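Local coordinates for GTPase-activating protein skywalker (Drosophila melanogaster, PDB 5HJQ) that acts as a GTPase-activating protein for Rab35 in synaptic vesicle protein recycling and binds phosphoinositides through its TBC domain, at residues 274-278 and 302-306. Sequence-based numbering, arbitrary orientation.
Sequences WCWWI and LYRVA. With I3P (D-myo-inositol-1,4,5-triphosphate), chain B.
Trp-274 pushes the six-membered part of its indole against Leu-302, Tyr-303 and Ala-306, one turn of the helix 300-317. Its CG lies between the backbone N and the carbonyl carbon (chi1 73°), a choice that carries the long, flat ring across the interface. There CZ3 meets Leu-302 CB at 3.8 Å, in the plane of the indole, while CE3 lies 4.1 Å from Ala-306 CB; a methyl is small enough to let the ring come this close to the backbone. The Tyr-303 ring turns its edge toward the indole face in an offset edge-to-face pair, the planes at 69°, with Trp-274 CH2 3.8 Å from Tyr-303 CD1. An alanine in place of Trp-274 is likely to open a gap beside Leu-302 and Ala-306 and to set the Tyr-303 ring freer to turn. One turn on, Ile-278 reaches over with its extended CG1 branch: CD1 sits 3.4 Å from Leu-302 O, a carbonyl already bonded to Ala-306 N within the helix, and 4.1 Å from Val-305 CB, so a slim aliphatic tip suits the spot. Arg-304 leaves the same helix on its far side. Its extended chain places NH2 3.3 Å from I3P O52 in a fairly straight hydrogen bond (162°), and NH1 is held by the carbonyls of Ala-354 and Ile-357; a long cationic residue fits this phosphoinositide pocket, where Lys-98, Arg-102, Lys-300 and Arg-358 also grip the ligand. Helix 300-317 of the TBC domain thus has the buried contact on one side and the lipid pocket on another. Segments 274-278 and 302-306 cross nearly at right angles, with helix 233-250 against Trp-274 and Tyr-303, helix 284-297 against Ile-278, Leu-302 and Val-305, and helix 332-341 against Trp-277.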
loop_
_atom_site.group_PDB
_atom_site.type_symbol
_atom_site.label_atom_id
_atom_site.label_comp_id
_atom_site.label_asym_id
_atom_site.label_seq_id
_atom_site.Cartn_x
_atom_site.Cartn_y
_atom_site.Cartn_z
ATOM N N TRP A 274 -10.764 3.197 -1.071
ATOM C CA TRP A 274 -9.758 4.166 -0.643
ATOM C C TRP A 274 -8.329 3.718 -0.958
ATOM O O TRP A 274 -7.500 4.531 -1.356
ATOM C CB TRP A 274 -9.891 4.455 0.857
ATOM C CG TRP A 274 -9.428 3.339 1.744
ATOM C CD1 TRP A 274 -10.156 2.263 2.156
ATOM C CD2 TRP A 274 -8.128 3.191 2.331
ATOM N NE1 TRP A 274 -9.395 1.456 2.966
ATOM C CE2 TRP A 274 -8.145 2.000 3.085
ATOM C CE3 TRP A 274 -6.951 3.945 2.285
ATOM C CZ2 TRP A 274 -7.029 1.544 3.787
ATOM C CZ3 TRP A 274 -5.844 3.491 2.987
ATOM C CH2 TRP A 274 -5.892 2.303 3.729
ATOM N N CYS A 275 -8.044 2.430 -0.788
ATOM C CA CYS A 275 -6.692 1.925 -1.006
ATOM C C CYS A 275 -6.307 1.965 -2.479
ATOM O O CYS A 275 -5.128 2.033 -2.811
ATOM C CB CYS A 275 -6.548 0.497 -0.468
ATOM S SG CYS A 275 -7.834 -0.661 -0.985
ATOM N N TRP A 276 -7.302 1.947 -3.361
ATOM C CA TRP A 276 -7.025 1.886 -4.792
ATOM C C TRP A 276 -6.619 3.237 -5.366
ATOM O O TRP A 276 -6.061 3.300 -6.461
ATOM C CB TRP A 276 -8.231 1.329 -5.553
ATOM C CG TRP A 276 -8.615 -0.048 -5.104
ATOM C CD1 TRP A 276 -9.857 -0.471 -4.739
ATOM C CD2 TRP A 276 -7.744 -1.175 -4.945
ATOM N NE1 TRP A 276 -9.818 -1.794 -4.374
ATOM C CE2 TRP A 276 -8.529 -2.248 -4.489
ATOM C CE3 TRP A 276 -6.376 -1.382 -5.150
ATOM C CZ2 TRP A 276 -7.995 -3.508 -4.234
ATOM C CZ3 TRP A 276 -5.848 -2.627 -4.894
ATOM C CH2 TRP A 276 -6.654 -3.674 -4.439
ATOM N N TRP A 277 -6.899 4.312 -4.637
ATOM C CA TRP A 277 -6.370 5.618 -5.005
ATOM C C TRP A 277 -4.852 5.552 -4.950
ATOM O O TRP A 277 -4.154 6.064 -5.826
ATOM C CB TRP A 277 -6.874 6.714 -4.068
ATOM C CG TRP A 277 -8.357 6.775 -3.915
ATOM C CD1 TRP A 277 -9.299 6.384 -4.821
ATOM C CD2 TRP A 277 -9.074 7.262 -2.775
ATOM N NE1 TRP A 277 -10.559 6.602 -4.318
ATOM C CE2 TRP A 277 -10.447 7.134 -3.059
ATOM C CE3 TRP A 277 -8.685 7.787 -1.538
ATOM C CZ2 TRP A 277 -11.435 7.515 -2.154
ATOM C CZ3 TRP A 277 -9.667 8.164 -0.641
ATOM C CH2 TRP A 277 -11.025 8.028 -0.953
ATOM N N ILE A 278 -4.354 4.908 -3.900
ATOM C CA ILE A 278 -2.926 4.773 -3.672
ATOM C C ILE A 278 -2.324 3.694 -4.565
ATOM O O ILE A 278 -1.455 3.978 -5.384
ATOM C CB ILE A 278 -2.626 4.443 -2.194
ATOM C CG1 ILE A 278 -3.095 5.587 -1.290
ATOM C CG2 ILE A 278 -1.142 4.169 -1.993
ATOM C CD1 ILE A 278 -3.055 5.263 0.186
ATOM N N LEU A 302 -0.682 4.794 5.067
ATOM C CA LEU A 302 -1.660 4.757 3.989
ATOM C C LEU A 302 -2.872 5.625 4.315
ATOM O O LEU A 302 -3.436 6.257 3.424
ATOM C CB LEU A 302 -2.099 3.318 3.712
ATOM C CG LEU A 302 -0.971 2.374 3.285
ATOM C CD1 LEU A 302 -1.524 1.033 2.810
ATOM C CD2 LEU A 302 -0.103 3.009 2.206
ATOM N N TYR A 303 -3.271 5.643 5.587
ATOM C CA TYR A 303 -4.363 6.508 6.038
ATOM C C TYR A 303 -4.026 7.959 5.730
ATOM O O TYR A 303 -4.841 8.691 5.171
ATOM C CB TYR A 303 -4.627 6.365 7.543
ATOM C CG TYR A 303 -5.196 5.038 8.007
ATOM C CD1 TYR A 303 -5.480 4.018 7.111
ATOM C CD2 TYR A 303 -5.458 4.816 9.356
ATOM C CE1 TYR A 303 -6.002 2.809 7.546
ATOM C CE2 TYR A 303 -5.982 3.615 9.799
ATOM C CZ TYR A 303 -6.253 2.616 8.892
ATOM O OH TYR A 303 -6.777 1.425 9.342
ATOM N N ARG A 304 -2.811 8.358 6.100
ATOM C CA ARG A 304 -2.341 9.725 5.911
ATOM C C ARG A 304 -2.395 10.157 4.451
ATOM O O ARG A 304 -2.906 11.227 4.133
ATOM C CB ARG A 304 -0.909 9.875 6.431
ATOM C CG ARG A 304 -0.720 9.601 7.911
ATOM C CD ARG A 304 0.766 9.642 8.278
ATOM N NE ARG A 304 0.981 9.651 9.720
ATOM C CZ ARG A 304 0.886 10.737 10.478
ATOM N NH1 ARG A 304 0.577 11.905 9.930
ATOM N NH2 ARG A 304 1.094 10.654 11.784
ATOM N N VAL A 305 -1.860 9.318 3.570
ATOM C CA VAL A 305 -1.784 9.629 2.145
ATOM C C VAL A 305 -3.183 9.756 1.544
ATOM O O VAL A 305 -3.413 10.546 0.626
ATOM C CB VAL A 305 -0.971 8.552 1.389
ATOM C CG1 VAL A 305 -0.906 8.861 -0.096
ATOM C CG2 VAL A 305 0.432 8.453 1.969
ATOM N N ALA A 306 -4.121 8.984 2.082
ATOM C CA ALA A 306 -5.512 9.053 1.655
ATOM C C ALA A 306 -6.092 10.438 1.929
ATOM O O ALA A 306 -6.777 11.013 1.083
ATOM C CB ALA A 306 -6.330 7.978 2.352
HETATM C C1 I3P B . 1.067 11.788 16.845
HETATM C C2 I3P B . 1.378 11.586 18.318
HETATM C C3 I3P B . 1.381 10.110 18.719
HETATM C C4 I3P B . 1.781 9.091 17.651
HETATM C C5 I3P B . 2.034 9.567 16.224
HETATM C C6 I3P B . 2.122 11.089 16.045
HETATM O O1 I3P B . 1.075 13.177 16.467
HETATM O O2 I3P B . 2.641 12.121 18.586
HETATM O O3 I3P B . 2.261 9.949 19.828
HETATM O O4 I3P B . 0.738 8.098 17.604
HETATM O O5 I3P B . 3.235 8.991 15.771
HETATM O O6 I3P B . 1.947 11.426 14.673
HETATM P P1 I3P B . 0.645 14.336 17.495
HETATM O O11 I3P B . 1.701 14.509 18.529
HETATM O O12 I3P B . 0.501 15.632 16.730
HETATM O O13 I3P B . -0.703 13.997 18.159
HETATM P P4 I3P B . 1.084 6.618 18.125
HETATM O O41 I3P B . 2.478 6.606 18.707
HETATM O O42 I3P B . 1.009 5.644 16.947
HETATM O O43 I3P B . 0.062 6.199 19.208
HETATM P P5 I3P B . 3.455 8.770 14.227
HETATM O O51 I3P B . 4.599 7.848 14.017
HETATM O O52 I3P B . 2.216 8.161 13.622
HETATM O O53 I3P B . 3.751 10.081 13.547
#